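Local coordinates for chitosanase (Gynuella sunshinyii YC6258, PDB 6X2Q), which probably hydrolyses the glycosidic bonds of chitosan, as a glycoside hydrolase family 46 enzyme, and holds a glucosamine oligosaccharide in its cleft, at residues R178-L181 / K182-K186; Q220-T223 / D224-P228. One frame throughout, in Å; residues are numbered along the deposited sequence.

Contacts 1 and 2 are both local, each within one continuous run of chain, and they illustrate how a fold settles its polar backbone groups with and without a helix. Both are partly buried and far from the chain's centre, about 19 and 21 Å from it, centre to centre. Contact 1 lies within helix 177-193, where main-chain bonds do the work and four buried residues form an apolar face opposed to exposed charges. Contact 2 follows helix 209-219; only Asn222 and Leu225 are buried, and there a buried asparagine side chain supplies much of the bonding within the loop. Helix 134-147 touches side chains of both, while helix 209-219 packs on contact 1 and runs into contact 2.

Contact 1 (R178-L181 / K182-K186); sequences RRWL and KTFLK
From Arg178 to Lys186 the backbone is regular alpha-helix, with the amide N of Lys182, Thr183, Phe184 and Leu185 each bonded to the carbonyl O four residues earlier, as in Leu185 N to Leu181 O at 3.0 Å. The carbonyl of Arg179 carries a double load. Thr183 N reaches Arg179 O at 3.1 Å in an almost straight bond, and the hydroxyl Thr183 OG1 donates to the same Arg179 O at 2.9 Å from the opposite face of the carbonyl plane. Thr183 achieves this by setting OG1 beside its own backbone N (chi1 -56°), which turns the hydroxyl back along the helix: the familiar way in which a helical threonine satisfies its hydroxyl internally.

One turn apart, Trp180 and Phe184 lie side by side and point the same way, since both carry CG anti to the backbone N. Their planes are only 9° from parallel, yet the rings are slid apart, with centroids of the six-membered rings 5.5 Å from each other. Contact falls instead to the indole corner, where Trp180 CZ3 meets Phe184 CB at 3.6 Å and Trp180 CH2 lies 3.9 Å from Phe184 CD1. Beside the aromatic pair on the buried side of the helix, Leu181 CD1 meets Leu185 CG at 4.1 Å, one branch of the first leucine against the branch point of the second.

These residues divide the helix among its neighbours. Trp180 and Phe184 rest on Thr163 of helix 156-167, where Trp180 NE1 is also hydrogen-bonded to Thr164; Leu181 packs on Leu135 and Ala139, and Phe184 on Ala143, all of helix 134-147, while Lys182 and Leu185 lean on Met215 of helix 209-219.

Contact 2 (Q220-T223 / D224-P228); sequences QGNT and DLHPP
Asn222 reaches across the turn to His226, and its side chain is the thread that ties this loop together. Starting at CB, the approach is loose, with Asn222 CB 4.1 Å from His226 CE1. Its CG, turned anti to the backbone N (chi1 -166°), lies above one face of the imidazole, offset toward the rim and 3.5 Å from His226 CE1; amide and ring are stacked with their planes 19° apart. At the tip the two polar atoms divide. Asn222 OD1 accepts from His226 N at 3.1 Å, on a lone pair in the carbonyl plane, and a weak, strongly bent bond from Leu225 N adds to it at 2.8 Å. Asn222 ND2 donates to His226 O at 3.2 Å, so the amide grips both backbone polar groups of His226.

The imidazole has a second hold besides the stack: His226 ND1 donates to Asp224 OD1 at 2.6 Å, on the syn side of the carboxylate, somewhat out of its plane, though close to the plane of the imidazole.

Before this, Gly221, with its positive phi, ends helix 209-219 as the C-prime residue of a Schellman motif. Beyond it, the buried amide of Asn222 supplies main-chain partners where no regular structure does, while Asp224 fixes the rotation of the imidazole and would be expected to favour its protonated, cationic form.

Contact 1 (R178-L181 / K182-K186)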
loop_
_atom_site.group_PDB
_atom_site.type_symbol
_atom_site.label_atom_id
_atom_site.label_comp_id
_atom_site.label_asym_id
_atom_site.label_seq_id
_atom_site.Cartn_x
_atom_site.Cartn_y
_atom_site.Cartn_z
ATOM N N ARG A 178 9.564 2.563 19.857
ATOM C CA ARG A 178 8.357 1.779 20.082
ATOM C C ARG A 178 7.196 2.669 20.489
ATOM O O ARG A 178 6.048 2.411 20.111
ATOM C CB ARG A 178 8.598 0.709 21.142
ATOM C CG ARG A 178 9.346 -0.516 20.620
ATOM C CD ARG A 178 9.856 -1.351 21.786
ATOM N NE ARG A 178 10.603 -0.517 22.714
ATOM C CZ ARG A 178 11.081 -0.963 23.872
ATOM N NH1 ARG A 178 10.863 -2.226 24.230
ATOM N NH2 ARG A 178 11.761 -0.153 24.675
ATOM N N ARG A 179 7.476 3.722 21.261
ATOM C CA ARG A 179 6.433 4.678 21.622
ATOM C C ARG A 179 5.941 5.432 20.387
ATOM O O ARG A 179 4.728 5.614 20.193
ATOM C CB ARG A 179 6.955 5.648 22.688
ATOM C CG ARG A 179 5.854 6.431 23.404
ATOM C CD ARG A 179 6.322 7.006 24.739
ATOM N NE ARG A 179 6.819 8.366 24.565
ATOM C CZ ARG A 179 6.043 9.443 24.507
ATOM N NH1 ARG A 179 4.731 9.315 24.639
ATOM N NH2 ARG A 179 6.576 10.650 24.327
ATOM N N TRP A 180 6.874 5.892 19.545
ATOM C CA TRP A 180 6.489 6.576 18.315
ATOM C C TRP A 180 5.651 5.663 17.436
ATOM O O TRP A 180 4.629 6.086 16.884
ATOM C CB TRP A 180 7.727 7.053 17.558
ATOM C CG TRP A 180 7.411 7.954 16.386
ATOM C CD1 TRP A 180 7.522 9.315 16.349
ATOM C CD2 TRP A 180 6.960 7.555 15.080
ATOM N NE1 TRP A 180 7.154 9.787 15.111
ATOM C CE2 TRP A 180 6.796 8.728 14.319
ATOM C CE3 TRP A 180 6.662 6.321 14.488
ATOM C CZ2 TRP A 180 6.343 8.707 12.994
ATOM C CZ3 TRP A 180 6.216 6.297 13.170
ATOM C CH2 TRP A 180 6.054 7.485 12.441
ATOM N N LEU A 181 6.062 4.399 17.320
ATOM C CA LEU A 181 5.361 3.446 16.469
ATOM C C LEU A 181 3.970 3.139 17.013
ATOM O O LEU A 181 3.016 3.021 16.242
ATOM C CB LEU A 181 6.185 2.155 16.317
ATOM C CG LEU A 181 5.595 1.037 15.433
ATOM C CD1 LEU A 181 5.194 1.569 14.062
ATOM C CD2 LEU A 181 6.513 -0.179 15.296
ATOM N N LYS A 182 3.834 2.996 18.332
ATOM C CA LYS A 182 2.520 2.689 18.890
ATOM C C LYS A 182 1.544 3.838 18.646
ATOM O O LYS A 182 0.379 3.622 18.277
ATOM C CB LYS A 182 2.646 2.389 20.380
ATOM C CG LYS A 182 1.487 1.586 20.950
ATOM C CD LYS A 182 1.225 1.964 22.384
ATOM C CE LYS A 182 1.254 0.746 23.317
ATOM N NZ LYS A 182 0.636 1.078 24.649
ATOM N N THR A 183 2.024 5.067 18.819
ATOM C CA THR A 183 1.222 6.240 18.520
ATOM C C THR A 183 0.822 6.272 17.044
ATOM O O THR A 183 -0.335 6.567 16.708
ATOM C CB THR A 183 2.016 7.487 18.906
ATOM O OG1 THR A 183 2.403 7.394 20.285
ATOM C CG2 THR A 183 1.197 8.732 18.709
ATOM N N PHE A 184 1.763 5.955 16.147
ATOM C CA PHE A 184 1.454 5.959 14.715
ATOM C C PHE A 184 0.359 4.950 14.394
ATOM O O PHE A 184 -0.555 5.238 13.624
ATOM C CB PHE A 184 2.713 5.653 13.893
ATOM C CG PHE A 184 2.450 5.539 12.395
ATOM C CD1 PHE A 184 2.383 6.678 11.595
ATOM C CD2 PHE A 184 2.245 4.298 11.802
ATOM C CE1 PHE A 184 2.146 6.575 10.234
ATOM C CE2 PHE A 184 2.011 4.190 10.444
ATOM C CZ PHE A 184 1.956 5.327 9.658
ATOM N N LEU A 185 0.449 3.746 14.959
ATOM C CA LEU A 185 -0.557 2.732 14.675
ATOM C C LEU A 185 -1.935 3.159 15.184
ATOM O O LEU A 185 -2.945 2.939 14.505
ATOM C CB LEU A 185 -0.136 1.393 15.283
ATOM C CG LEU A 185 1.173 0.799 14.738
ATOM C CD1 LEU A 185 1.543 -0.494 15.490
ATOM C CD2 LEU A 185 1.087 0.576 13.222
ATOM N N LYS A 186 -1.994 3.802 16.361
ATOM C CA LYS A 186 -3.280 4.237 16.902
ATOM C C LYS A 186 -3.864 5.368 16.071
ATOM O O LYS A 186 -5.074 5.401 15.813
ATOM C CB LYS A 186 -3.126 4.670 18.363
ATOM C CG LYS A 186 -2.847 3.500 19.298
ATOM C CD LYS A 186 -3.027 3.867 20.763
ATOM C CE LYS A 186 -1.979 4.858 21.203
ATOM N NZ LYS A 186 -2.641 5.978 21.941
#

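Contact 2 (Q220-T223 / D224-P228)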
loop_
_atom_site.group_PDB
_atom_site.type_symbol
_atom_site.label_atom_id
_atom_site.label_comp_id
_atom_site.label_asym_id
_atom_site.label_seq_id
_atom_site.Cartn_x
_atom_site.Cartn_y
_atom_site.Cartn_z
ATOM N N GLN A 220 4.085 -8.130 20.979
ATOM C CA GLN A 220 4.828 -9.356 21.219
ATOM C C GLN A 220 6.334 -9.172 21.078
ATOM O O GLN A 220 7.078 -10.156 21.146
ATOM C CB GLN A 220 4.348 -10.449 20.273
ATOM C CG GLN A 220 2.910 -10.833 20.504
ATOM C CD GLN A 220 2.416 -11.791 19.460
ATOM O OE1 GLN A 220 2.912 -11.802 18.331
ATOM N NE2 GLN A 220 1.431 -12.600 19.817
ATOM N N GLY A 221 6.797 -7.942 20.883
ATOM C CA GLY A 221 8.218 -7.699 20.783
ATOM C C GLY A 221 8.864 -8.134 19.485
ATOM O O GLY A 221 10.097 -8.155 19.406
ATOM N N ASN A 222 8.084 -8.476 18.458
ATOM C CA ASN A 222 8.671 -8.826 17.166
ATOM C C ASN A 222 8.844 -7.571 16.307
ATOM O O ASN A 222 8.232 -7.400 15.257
ATOM C CB ASN A 222 7.834 -9.888 16.469
ATOM C CG ASN A 222 8.574 -10.527 15.300
ATOM O OD1 ASN A 222 9.579 -9.988 14.831
ATOM N ND2 ASN A 222 8.077 -11.665 14.812
ATOM N N THR A 223 9.713 -6.680 16.792
ATOM C CA THR A 223 10.039 -5.441 16.101
ATOM C C THR A 223 11.090 -5.629 15.009
ATOM O O THR A 223 11.356 -4.686 14.253
ATOM C CB THR A 223 10.551 -4.413 17.100
ATOM O OG1 THR A 223 11.763 -4.913 17.679
ATOM C CG2 THR A 223 9.509 -4.155 18.205
ATOM N N ASP A 224 11.707 -6.805 14.938
ATOM C CA ASP A 224 12.771 -7.094 13.999
ATOM C C ASP A 224 12.309 -8.027 12.893
ATOM O O ASP A 224 13.098 -8.339 11.987
ATOM C CB ASP A 224 13.987 -7.683 14.742
ATOM C CG ASP A 224 13.684 -9.030 15.397
ATOM O OD1 ASP A 224 12.546 -9.238 15.883
ATOM O OD2 ASP A 224 14.598 -9.887 15.435
ATOM N N LEU A 225 11.041 -8.456 12.930
ATOM C CA LEU A 225 10.435 -9.244 11.853
ATOM C C LEU A 225 11.226 -10.527 11.614
ATOM O O LEU A 225 11.645 -10.826 10.498
ATOM C CB LEU A 225 10.312 -8.430 10.559
ATOM C CG LEU A 225 9.387 -7.213 10.596
ATOM C CD1 LEU A 225 9.381 -6.518 9.248
ATOM C CD2 LEU A 225 7.977 -7.614 11.017
ATOM N N HIS A 226 11.446 -11.272 12.686
ATOM C CA HIS A 226 12.103 -12.563 12.647
ATOM C C HIS A 226 11.073 -13.678 12.505
ATOM O O HIS A 226 9.960 -13.575 13.029
ATOM C CB HIS A 226 12.920 -12.780 13.915
ATOM C CG HIS A 226 12.094 -12.852 15.156
ATOM N ND1 HIS A 226 11.947 -11.782 16.012
ATOM C CD2 HIS A 226 11.363 -13.862 15.682
ATOM C CE1 HIS A 226 11.167 -12.133 17.018
ATOM N NE2 HIS A 226 10.800 -13.390 16.841
ATOM N N PRO A 227 11.424 -14.748 11.799
ATOM C CA PRO A 227 10.488 -15.854 11.609
ATOM C C PRO A 227 10.406 -16.708 12.860
ATOM O O PRO A 227 11.319 -16.676 13.698
ATOM C CB PRO A 227 11.102 -16.635 10.439
ATOM C CG PRO A 227 12.568 -16.384 10.568
ATOM C CD PRO A 227 12.718 -14.990 11.132
ATOM N N PRO A 228 9.312 -17.470 13.038
ATOM C CA PRO A 228 8.152 -17.412 12.137
ATOM C C PRO A 228 7.228 -16.258 12.504
ATOM O O PRO A 228 7.174 -15.863 13.673
ATOM C CB PRO A 228 7.466 -18.756 12.359
ATOM C CG PRO A 228 7.755 -19.057 13.797
ATOM C CD PRO A 228 9.143 -18.497 14.082
#